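Local coordinates for protein threonine phosphate decarboxylase-like enzyme (Sulfurospirillum multivorans, PDB 6OUX) that decarboxylates L-serine O-phosphate to ethanolamine O-phosphate in a pyridoxal phosphate-dependent step of norcobamide biosynthesis, at residues 303-306 with 307-310; 216-219 with 220-224. All coordinates share one frame; numbering follows the deposited sequence.

Contacts 1 and 2 face each other with their centres about 14 Å apart: the loop 216-224, which follows strand 204-208 of the seven-stranded sheet, packs against one side of helix 289-314 through residues 303-310. Between the two contacts the side chains meet by packing. Ile-303 CG2 of contact 1 lies 3.8 Å from Tyr-216 CD1 of contact 2, Cys-307 SG approaches Tyr-216 OH at 3.6 Å, and Lys-304 CE touches Leu-221 CD1 at 3.9 Å. Earlier on the same helix, Arg-299 NH2 hydrogen-bonds Leu-221 O. Contact 1 is the nearer to the substrate site, the side chain of Met-306 lying about 9 Å from that of Arg-369, a binding residue for O-phospho-L-serine; contact 2 lies away from it.

Contact 1. Residues 303-306 with 307-310; sequences IKEM and CRFK
Glu-305 and Arg-308 form an i to i+3 salt bridge on the long helix 289-314, in a chain consistent with the class-II aminotransferase fold; here the helix packs between helix 375-388, strand 328-332 of the five-stranded sheet and the loop holding Tyr-216. The two side chains run alongside each other. Arg-308 NH2 donates to Glu-305 OE2 at 2.7 Å, within the guanidinium plane and onto the syn lone pair of the acceptor, although the N-H...O angle of 131° leaves the bond well bent. The carboxylate and guanidinium planes stand 32° apart. Glu-305 extends with CG opposite its backbone N (chi1 179°) and then bends at chi2, which brings the carboxylate to the Arg-308 guanidinium.

The next pair along the helix is apolar: Met-306 CE comes to the ring edge of Phe-309, 4.2 Å from CD2. Lys-310 passes its aliphatic chain close to the carbonyl of Met-306, and its NZ goes on to bond Ser-324 O. Beneath these side chains run regular i to i+4 backbone bonds, among them Phe-309 N to Glu-305 O at 2.8 Å and Lys-310 N to Met-306 O at 2.9 Å.

Further out, helix 375-388 meets Arg-308 and Phe-309, while Val-329 packs on Met-306. Asn-378 ND2 of that second helix gives Glu-305 OE2 a further hydrogen bond, so this one oxygen accepts from both an amide and a guanidinium.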
loop_
_atom_site.group_PDB
_atom_site.type_symbol
_atom_site.label_atom_id
_atom_site.label_comp_id
_atom_site.label_asym_id
_atom_site.label_seq_id
_atom_site.Cartn_x
_atom_site.Cartn_y
_atom_site.Cartn_z
ATOM N N ILE A 303 -25.720 11.899 5.165
ATOM C CA ILE A 303 -25.782 13.201 5.821
ATOM C C ILE A 303 -27.130 13.388 6.550
ATOM O O ILE A 303 -27.167 13.911 7.716
ATOM C CB ILE A 303 -25.600 14.326 4.811
ATOM C CG1 ILE A 303 -24.186 14.323 4.268
ATOM C CG2 ILE A 303 -26.000 15.700 5.345
ATOM C CD1 ILE A 303 -24.010 15.250 3.088
ATOM N N LYS A 304 -28.223 12.948 5.926
ATOM C CA LYS A 304 -29.545 13.093 6.564
ATOM C C LYS A 304 -29.603 12.270 7.825
ATOM O O LYS A 304 -30.082 12.746 8.856
ATOM C CB LYS A 304 -30.716 12.795 5.629
ATOM C CG LYS A 304 -30.893 13.872 4.559
ATOM C CD LYS A 304 -32.010 13.525 3.566
ATOM C CE LYS A 304 -31.851 14.410 2.324
ATOM N NZ LYS A 304 -32.646 13.930 1.175
ATOM N N GLU A 305 -29.029 11.066 7.806
ATOM C CA GLU A 305 -28.995 10.321 9.005
ATOM C C GLU A 305 -28.090 10.940 10.099
ATOM O O GLU A 305 -28.482 10.868 11.257
ATOM C CB GLU A 305 -28.623 8.853 8.702
ATOM C CG GLU A 305 -28.515 7.909 9.858
ATOM C CD GLU A 305 -29.676 7.962 10.851
ATOM O OE1 GLU A 305 -30.832 8.127 10.354
ATOM O OE2 GLU A 305 -29.408 7.845 12.117
ATOM N N MET A 306 -26.878 11.391 9.749
ATOM C CA MET A 306 -25.982 12.066 10.687
ATOM C C MET A 306 -26.715 13.225 11.377
ATOM O O MET A 306 -26.510 13.455 12.578
ATOM C CB MET A 306 -24.754 12.671 9.990
ATOM C CG MET A 306 -23.580 11.727 9.782
ATOM S SD MET A 306 -22.842 10.971 11.239
ATOM C CE MET A 306 -22.811 12.084 12.428
ATOM N N CYS A 307 -27.431 14.019 10.610
ATOM C CA CYS A 307 -28.235 15.114 11.188
ATOM C C CYS A 307 -29.222 14.563 12.219
ATOM O O CYS A 307 -29.316 15.072 13.321
ATOM C CB CYS A 307 -28.927 15.885 10.114
ATOM S SG CYS A 307 -27.822 16.892 9.107
ATOM N N ARG A 308 -29.890 13.465 11.886
ATOM C CA ARG A 308 -30.841 12.841 12.817
ATOM C C ARG A 308 -30.184 12.281 14.081
ATOM O O ARG A 308 -30.679 12.470 15.177
ATOM C CB ARG A 308 -31.639 11.794 12.069
ATOM C CG ARG A 308 -32.841 11.253 12.796
ATOM C CD ARG A 308 -33.145 9.817 12.338
ATOM N NE ARG A 308 -33.487 9.077 13.550
ATOM C CZ ARG A 308 -32.699 8.286 14.283
ATOM N NH1 ARG A 308 -33.226 7.739 15.375
ATOM N NH2 ARG A 308 -31.462 7.957 13.932
ATOM N N PHE A 309 -29.067 11.582 13.912
ATOM C CA PHE A 309 -28.282 11.136 14.978
ATOM C C PHE A 309 -27.838 12.311 15.919
ATOM O O PHE A 309 -27.966 12.191 17.152
ATOM C CB PHE A 309 -27.064 10.391 14.398
ATOM C CG PHE A 309 -26.188 9.718 15.398
ATOM C CD1 PHE A 309 -26.708 8.975 16.460
ATOM C CD2 PHE A 309 -24.802 9.698 15.201
ATOM C CE1 PHE A 309 -25.868 8.324 17.340
ATOM C CE2 PHE A 309 -23.975 9.003 16.057
ATOM C CZ PHE A 309 -24.505 8.314 17.116
ATOM N N LYS A 310 -27.284 13.373 15.356
ATOM C CA LYS A 310 -26.854 14.525 16.175
ATOM C C LYS A 310 -27.991 15.136 16.976
ATOM O O LYS A 310 -27.817 15.485 18.117
ATOM C CB LYS A 310 -26.250 15.636 15.330
ATOM C CG LYS A 310 -24.925 15.222 14.778
ATOM C CD LYS A 310 -24.330 16.306 13.912
ATOM C CE LYS A 310 -24.846 16.316 12.519
ATOM N NZ LYS A 310 -24.232 17.457 11.782
#

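Contact 2. Residues 216-219 with 220-224; sequences YEDE and ALTCL
Asp-218 turns its CG between its own backbone N and carbonyl carbon (chi1 61°), while Thr-222 sets OG1 beside its backbone N (chi1 -50°), and these two torsions bring carboxylate and hydroxyl together across a type I beta turn running from Asp-218 to Leu-221. The side chains meet at roughly a right angle. Thr-222 N donates to the syn lone pair of Asp-218 OD1 at 2.9 Å. Thr-222 OG1 also lies 2.4 Å from Asp-218 OD2, so short for a hydrogen bond that its exact geometry is doubtful. The turn's own bond, Leu-221 N to Asp-218 O at 3.1 Å, reaches the acceptor from above the carbonyl plane. A water completes the network: it accepts from Glu-217 N and donates to Thr-222 O and, at 2.7 Å, to Asp-218 OD1, tying the two arms of the loop. The carboxylate is thus positioned chiefly through OD1, gripped by Thr-222 N and the water.

On the apolar side, Leu-221 lays CD2 over one face of the Tyr-216 ring in a CH-pi contact, 4.0 Å from the centroid and 28° off the normal, nearest CG. Met-325 also touches this tyrosine.

Leu-224, further along the loop, lays CD1 against Tyr-216 N and CA and CD2 beside the side chain of Glu-217, which it crosses. Replacing Leu-224 by alanine removes CG and both methyls, which would probably open a gap beside Tyr-216 N and CA and leave the Glu-217 chain less covered on that side. Glu-217 is held at its far end by Tyr-186 OH and Leu-189 N, which both bond OE2, the same oxygen that Leu-224 CD2 approaches to 4.0 Å.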
loop_
_atom_site.group_PDB
_atom_site.type_symbol
_atom_site.label_atom_id
_atom_site.label_comp_id
_atom_site.label_asym_id
_atom_site.label_seq_id
_atom_site.Cartn_x
_atom_site.Cartn_y
_atom_site.Cartn_z
ATOM N N TYR A 216 -22.181 20.416 4.354
ATOM C CA TYR A 216 -23.101 21.039 3.414
ATOM C C TYR A 216 -23.189 22.516 3.717
ATOM O O TYR A 216 -23.060 22.892 4.863
ATOM C CB TYR A 216 -24.492 20.341 3.439
ATOM C CG TYR A 216 -25.170 20.328 4.772
ATOM C CD1 TYR A 216 -24.896 19.323 5.688
ATOM C CD2 TYR A 216 -26.024 21.353 5.167
ATOM C CE1 TYR A 216 -25.447 19.318 6.935
ATOM C CE2 TYR A 216 -26.623 21.343 6.435
ATOM C CZ TYR A 216 -26.318 20.321 7.311
ATOM O OH TYR A 216 -26.859 20.275 8.551
ATOM N N GLU A 217 -23.338 23.297 2.663
ATOM C CA GLU A 217 -23.534 24.738 2.752
ATOM C C GLU A 217 -24.939 25.192 2.320
ATOM O O GLU A 217 -25.235 26.350 2.503
ATOM C CB GLU A 217 -22.429 25.481 1.967
ATOM C CG GLU A 217 -21.086 25.409 2.713
ATOM C CD GLU A 217 -19.971 26.228 2.064
ATOM O OE1 GLU A 217 -20.314 27.257 1.384
ATOM O OE2 GLU A 217 -18.773 25.834 2.209
ATOM N N ASP A 218 -25.762 24.291 1.770
ATOM C CA ASP A 218 -27.125 24.576 1.288
ATOM C C ASP A 218 -28.022 23.405 1.650
ATOM O O ASP A 218 -27.540 22.271 1.901
ATOM C CB ASP A 218 -27.179 24.854 -0.220
ATOM C CG ASP A 218 -26.708 23.688 -1.085
ATOM O OD1 ASP A 218 -26.195 22.657 -0.581
ATOM O OD2 ASP A 218 -26.892 23.769 -2.317
ATOM N N GLU A 219 -29.325 23.654 1.705
ATOM C CA GLU A 219 -30.271 22.592 2.080
ATOM C C GLU A 219 -30.391 21.475 1.050
ATOM O O GLU A 219 -30.718 20.346 1.390
ATOM C CB GLU A 219 -31.656 23.184 2.360
ATOM C CG GLU A 219 -31.767 23.784 3.743
ATOM C CD GLU A 219 -31.856 22.712 4.823
ATOM O OE1 GLU A 219 -30.815 22.380 5.453
ATOM O OE2 GLU A 219 -32.980 22.192 5.036
ATOM N N ALA A 220 -30.111 21.767 -0.197
ATOM C CA ALA A 220 -30.136 20.761 -1.244
ATOM C C ALA A 220 -28.987 19.761 -1.064
ATOM O O ALA A 220 -28.945 18.820 -1.763
ATOM C CB ALA A 220 -29.989 21.438 -2.598
ATOM N N LEU A 221 -28.041 20.009 -0.145
ATOM C CA LEU A 221 -26.894 19.133 0.034
ATOM C C LEU A 221 -26.071 18.980 -1.244
ATOM O O LEU A 221 -25.683 17.907 -1.645
ATOM C CB LEU A 221 -27.309 17.796 0.623
ATOM C CG LEU A 221 -28.218 17.822 1.868
ATOM C CD1 LEU A 221 -28.542 16.408 2.266
ATOM C CD2 LEU A 221 -27.704 18.597 3.090
ATOM N N THR A 222 -25.732 20.092 -1.838
ATOM C CA THR A 222 -24.788 20.144 -2.967
ATOM C C THR A 222 -23.411 19.631 -2.509
ATOM O O THR A 222 -22.906 20.074 -1.474
ATOM C CB THR A 222 -24.681 21.580 -3.535
ATOM O OG1 THR A 222 -25.985 22.120 -3.794
ATOM C CG2 THR A 222 -23.874 21.608 -4.867
ATOM N N CYS A 223 -22.827 18.666 -3.222
ATOM C CA CYS A 223 -21.552 18.090 -2.799
ATOM C C CYS A 223 -20.510 19.204 -2.873
ATOM O O CYS A 223 -20.464 19.935 -3.834
ATOM C CB CYS A 223 -21.120 16.949 -3.657
ATOM S SG CYS A 223 -19.709 16.049 -2.985
ATOM N N LEU A 224 -19.735 19.350 -1.822
ATOM C CA LEU A 224 -18.699 20.365 -1.730
ATOM C C LEU A 224 -17.426 19.748 -2.183
ATOM O O LEU A 224 -17.276 18.540 -2.125
ATOM C CB LEU A 224 -18.526 20.822 -0.275
ATOM C CG LEU A 224 -19.752 21.514 0.327
ATOM C CD1 LEU A 224 -19.643 21.570 1.833
ATOM C CD2 LEU A 224 -19.910 22.909 -0.281
HETATM O O HOH W 1 -23.546 22.307 -0.080
#